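Local atomic coordinates of SVS_variant_AS1 (PDB entry 6TJA), a protein that probably catalyses the metal-dependent cyclisation of geranylgeranyl diphosphate to the diterpene spiroviolene, as an engineered, ancestrally reconstructed class I terpene cyclase. Residues D176-L179 with A180-L183; A220-V223 with A224-N228. All blocks are in the same frame, centred on the assembly; numbering follows the deposited sequence.

Both contacts are local, between residues three or four apart along a helix, one on helix 175-185, the other on helix 211-231, their centres about 11 Å apart. Contact 2 lies deeper, about 7 Å from the chain centre against 13 Å, and all its touching residues are buried. Contact 1 is mostly buried too, but one flank meets the second subunit, where D177 forms a salt bridge. The side chains that meet in contact 1 are a tyrosine, an arginine and a methionine; those of contact 2 are mainly aliphatic, with one buried carboxylate. The helices also pack on each other: L179 O lies 3.3 Å from M222 CE, and L183 CD1 is 3.8 Å from the same methyl.

Contact 1: D176-L179 with A180-L183; sequences DDYL and AMRL
Y178 and R182, one helical turn apart, run side by side in the same direction, and the aliphatic part of the arginine lies along the phenol. R182 CB sits over one ring face in a CH-pi contact, 4.0 Å from the Y178 ring centroid and displaced toward the rim. Further out, R182 CD comes within 3.1 Å of Y178 OH. With CG opposite the backbone N in both residues (chi1 180° for Y178), the two chains leave the helix on matching courses, and the bend of R182 at chi2 (68°) places CD beside the hydroxyl. M181 adds a third member: its chain runs extended before bending at chi3, which brings CE to 3.7 Å from Y178 CD2, obliquely to the ring.

Beneath these side chains the backbone keeps regular i to i+4 hydrogen bonds, including R182 N to Y178 O at 2.8 Å and L183 N to L179 O at 2.9 Å. The polar ends are fixed from outside. Y178 OH is hydrogen-bonded to D229 OD2, and R182 NH2 forms a salt bridge with D229 OD1, so a single carboxylate ties both tips to the end of helix 211-231. The methionine side chain rests on W162, Q163 and N166 of helix 143-169, while D177 forms a salt bridge with R109 of the second subunit.

Helix 175-185 is followed closely by helix 188-192, a break that resembles the one in helix G of class I terpene cyclases. R182, just before it, is at a position consistent with the diphosphate-sensing arginine of bacterial relatives, here bridged to D229, the second residue of what the sequence marks as the NDxxSxxxE metal-binding motif.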
loop_
_atom_site.group_PDB
_atom_site.type_symbol
_atom_site.label_atom_id
_atom_site.label_comp_id
_atom_site.label_asym_id
_atom_site.label_seq_id
_atom_site.Cartn_x
_atom_site.Cartn_y
_atom_site.Cartn_z
ATOM N N ASP A 176 -14.009 16.309 -0.710
ATOM C CA ASP A 176 -13.726 15.024 -1.399
ATOM C C ASP A 176 -12.303 14.554 -1.078
ATOM O O ASP A 176 -12.175 13.379 -0.670
ATOM C CB ASP A 176 -13.941 15.075 -2.920
ATOM C CG ASP A 176 -14.064 13.677 -3.519
ATOM O OD1 ASP A 176 -14.916 12.905 -3.064
ATOM O OD2 ASP A 176 -13.337 13.374 -4.438
ATOM N N ASP A 177 -11.299 15.403 -1.302
ATOM C CA ASP A 177 -9.864 15.124 -1.004
ATOM C C ASP A 177 -9.658 14.885 0.510
ATOM O O ASP A 177 -8.879 13.968 0.855
ATOM C CB ASP A 177 -8.947 16.253 -1.486
ATOM C CG ASP A 177 -8.693 16.307 -2.991
ATOM O OD1 ASP A 177 -9.141 15.403 -3.693
ATOM O OD2 ASP A 177 -8.010 17.250 -3.442
ATOM N N TYR A 178 -10.275 15.688 1.386
ATOM C CA TYR A 178 -10.120 15.561 2.846
ATOM C C TYR A 178 -10.577 14.168 3.314
ATOM O O TYR A 178 -9.847 13.565 4.146
ATOM C CB TYR A 178 -10.847 16.633 3.650
ATOM C CG TYR A 178 -10.626 16.397 5.107
ATOM C CD1 TYR A 178 -11.621 15.844 5.895
ATOM C CD2 TYR A 178 -9.375 16.576 5.667
ATOM C CE1 TYR A 178 -11.396 15.531 7.225
ATOM C CE2 TYR A 178 -9.130 16.274 7.001
ATOM C CZ TYR A 178 -10.138 15.717 7.771
ATOM O OH TYR A 178 -9.934 15.394 9.078
ATOM N N LEU A 179 -11.744 13.710 2.871
ATOM C CA LEU A 179 -12.312 12.403 3.297
ATOM C C LEU A 179 -11.441 11.288 2.717
ATOM O O LEU A 179 -11.094 10.354 3.470
ATOM C CB LEU A 179 -13.761 12.289 2.832
ATOM C CG LEU A 179 -14.718 13.287 3.475
ATOM C CD1 LEU A 179 -16.111 13.109 2.914
ATOM C CD2 LEU A 179 -14.734 13.149 4.995
ATOM N N ALA A 180 -11.033 11.411 1.453
ATOM C CA ALA A 180 -10.102 10.431 0.837
ATOM C C ALA A 180 -8.807 10.366 1.659
ATOM O O ALA A 180 -8.342 9.261 1.973
ATOM C CB ALA A 180 -9.838 10.781 -0.610
ATOM N N MET A 181 -8.248 11.521 2.018
ATOM C CA MET A 181 -6.930 11.629 2.676
ATOM C C MET A 181 -7.028 11.055 4.098
ATOM O O MET A 181 -6.191 10.229 4.501
ATOM C CB MET A 181 -6.511 13.100 2.748
ATOM C CG MET A 181 -5.215 13.319 3.418
ATOM S SD MET A 181 -4.845 15.038 3.750
ATOM C CE MET A 181 -5.944 15.377 5.114
ATOM N N ARG A 182 -8.034 11.496 4.822
ATOM C CA ARG A 182 -8.234 11.228 6.253
ATOM C C ARG A 182 -8.634 9.761 6.455
ATOM O O ARG A 182 -8.323 9.195 7.510
ATOM C CB ARG A 182 -9.262 12.249 6.736
ATOM C CG ARG A 182 -9.490 12.249 8.232
ATOM C CD ARG A 182 -8.269 12.737 8.982
ATOM N NE ARG A 182 -8.621 12.761 10.392
ATOM C CZ ARG A 182 -7.767 12.571 11.379
ATOM N NH1 ARG A 182 -6.496 12.316 11.126
ATOM N NH2 ARG A 182 -8.212 12.601 12.617
ATOM N N LEU A 183 -9.294 9.164 5.475
ATOM C CA LEU A 183 -9.583 7.717 5.460
ATOM C C LEU A 183 -8.260 6.992 5.718
ATOM O O LEU A 183 -8.256 6.002 6.422
ATOM C CB LEU A 183 -10.176 7.394 4.093
ATOM C CG LEU A 183 -10.764 6.004 3.841
ATOM C CD1 LEU A 183 -11.922 5.666 4.784
ATOM C CD2 LEU A 183 -11.250 5.965 2.391
#

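Contact 2: A220-V223 with A224-N228; sequences AIMV and AALDN
In the part of helix 211-231 that leads into the NDxxSxxxE signature of class I terpene cyclases, whose sequence pattern begins at N228, V223 and D227 stand one turn apart. The two side chains lie alongside one another, and V223 CG1 is 3.6 Å from D227 OD2. The aspartate has CG opposite its carbonyl carbon (chi1 -72°), which folds the carboxylate back along the helix and leaves CG 3.3 Å from V223 O. That same oxygen accepts D227 N at 2.7 Å, the donor lying nearly along the C=O axis. Next to this pair, L226 CG comes within 3.2 Å of M222 O, and M222 CG is 4.3 Å from L226 CD1, a looser apolar approach. A225 N to I221 O, at 2.9 Å, continues the helical bonding.

D227 OD1 forms a salt bridge with R269 NE of helix 258-283, and L226 also packs on this helix. An alanine in place of D227 would probably leave R269 without this anionic partner and weaken the tie between the two helices. With a carboxylate and a backbone carbonyl so near one another, the arginine is likely to offset their mutual repulsion.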
loop_
_atom_site.group_PDB
_atom_site.type_symbol
_atom_site.label_atom_id
_atom_site.label_comp_id
_atom_site.label_asym_id
_atom_site.label_seq_id
_atom_site.Cartn_x
_atom_site.Cartn_y
_atom_site.Cartn_z
ATOM N N ALA A 220 -16.369 2.105 8.554
ATOM C CA ALA A 220 -15.954 1.994 9.960
ATOM C C ALA A 220 -14.805 2.973 10.178
ATOM O O ALA A 220 -14.803 3.692 11.203
ATOM C CB ALA A 220 -15.573 0.579 10.280
ATOM N N ILE A 221 -13.847 2.983 9.242
ATOM C CA ILE A 221 -12.608 3.807 9.323
ATOM C C ILE A 221 -12.985 5.285 9.262
ATOM O O ILE A 221 -12.445 6.047 10.058
ATOM C CB ILE A 221 -11.609 3.389 8.238
ATOM C CG1 ILE A 221 -11.022 2.024 8.572
ATOM C CG2 ILE A 221 -10.505 4.419 8.034
ATOM C CD1 ILE A 221 -10.239 1.430 7.425
ATOM N N MET A 222 -13.919 5.654 8.394
ATOM C CA MET A 222 -14.306 7.055 8.141
ATOM C C MET A 222 -15.051 7.589 9.359
ATOM O O MET A 222 -14.811 8.732 9.723
ATOM C CB MET A 222 -15.170 7.178 6.887
ATOM C CG MET A 222 -15.337 8.632 6.409
ATOM S SD MET A 222 -13.785 9.368 5.786
ATOM C CE MET A 222 -13.934 8.838 4.095
ATOM N N VAL A 223 -15.888 6.787 10.013
ATOM C CA VAL A 223 -16.624 7.246 11.226
ATOM C C VAL A 223 -15.607 7.449 12.351
ATOM O O VAL A 223 -15.667 8.518 12.994
ATOM C CB VAL A 223 -17.747 6.291 11.647
ATOM C CG1 VAL A 223 -18.356 6.732 12.976
ATOM C CG2 VAL A 223 -18.811 6.167 10.564
ATOM N N ALA A 224 -14.689 6.494 12.548
ATOM C CA ALA A 224 -13.627 6.564 13.583
ATOM C C ALA A 224 -12.757 7.804 13.356
ATOM O O ALA A 224 -12.393 8.460 14.347
ATOM C CB ALA A 224 -12.751 5.325 13.574
ATOM N N ALA A 225 -12.367 8.059 12.108
ATOM C CA ALA A 225 -11.596 9.256 11.704
ATOM C C ALA A 225 -12.347 10.533 12.106
ATOM O O ALA A 225 -11.741 11.433 12.642
ATOM C CB ALA A 225 -11.346 9.245 10.217
ATOM N N LEU A 226 -13.621 10.637 11.785
ATOM C CA LEU A 226 -14.423 11.868 12.022
ATOM C C LEU A 226 -14.733 11.963 13.519
ATOM O O LEU A 226 -14.823 13.079 14.041
ATOM C CB LEU A 226 -15.691 11.798 11.166
ATOM C CG LEU A 226 -15.500 11.898 9.655
ATOM C CD1 LEU A 226 -16.843 11.790 8.969
ATOM C CD2 LEU A 226 -14.818 13.185 9.254
ATOM N N ASP A 227 -14.885 10.829 14.203
ATOM C CA ASP A 227 -14.953 10.828 15.688
ATOM C C ASP A 227 -13.617 11.362 16.220
ATOM O O ASP A 227 -13.653 12.189 17.134
ATOM C CB ASP A 227 -15.428 9.470 16.227
ATOM C CG ASP A 227 -16.907 9.245 15.954
ATOM O OD1 ASP A 227 -17.570 10.196 15.475
ATOM O OD2 ASP A 227 -17.379 8.131 16.163
ATOM N N ASN A 228 -12.479 10.983 15.634
ATOM C CA ASN A 228 -11.162 11.521 16.070
ATOM C C ASN A 228 -11.088 13.033 15.758
ATOM O O ASN A 228 -10.594 13.764 16.628
ATOM C CB ASN A 228 -9.977 10.692 15.559
ATOM C CG ASN A 228 -9.879 9.340 16.245
ATOM O OD1 ASN A 228 -10.304 9.194 17.386
ATOM N ND2 ASN A 228 -9.362 8.335 15.550
#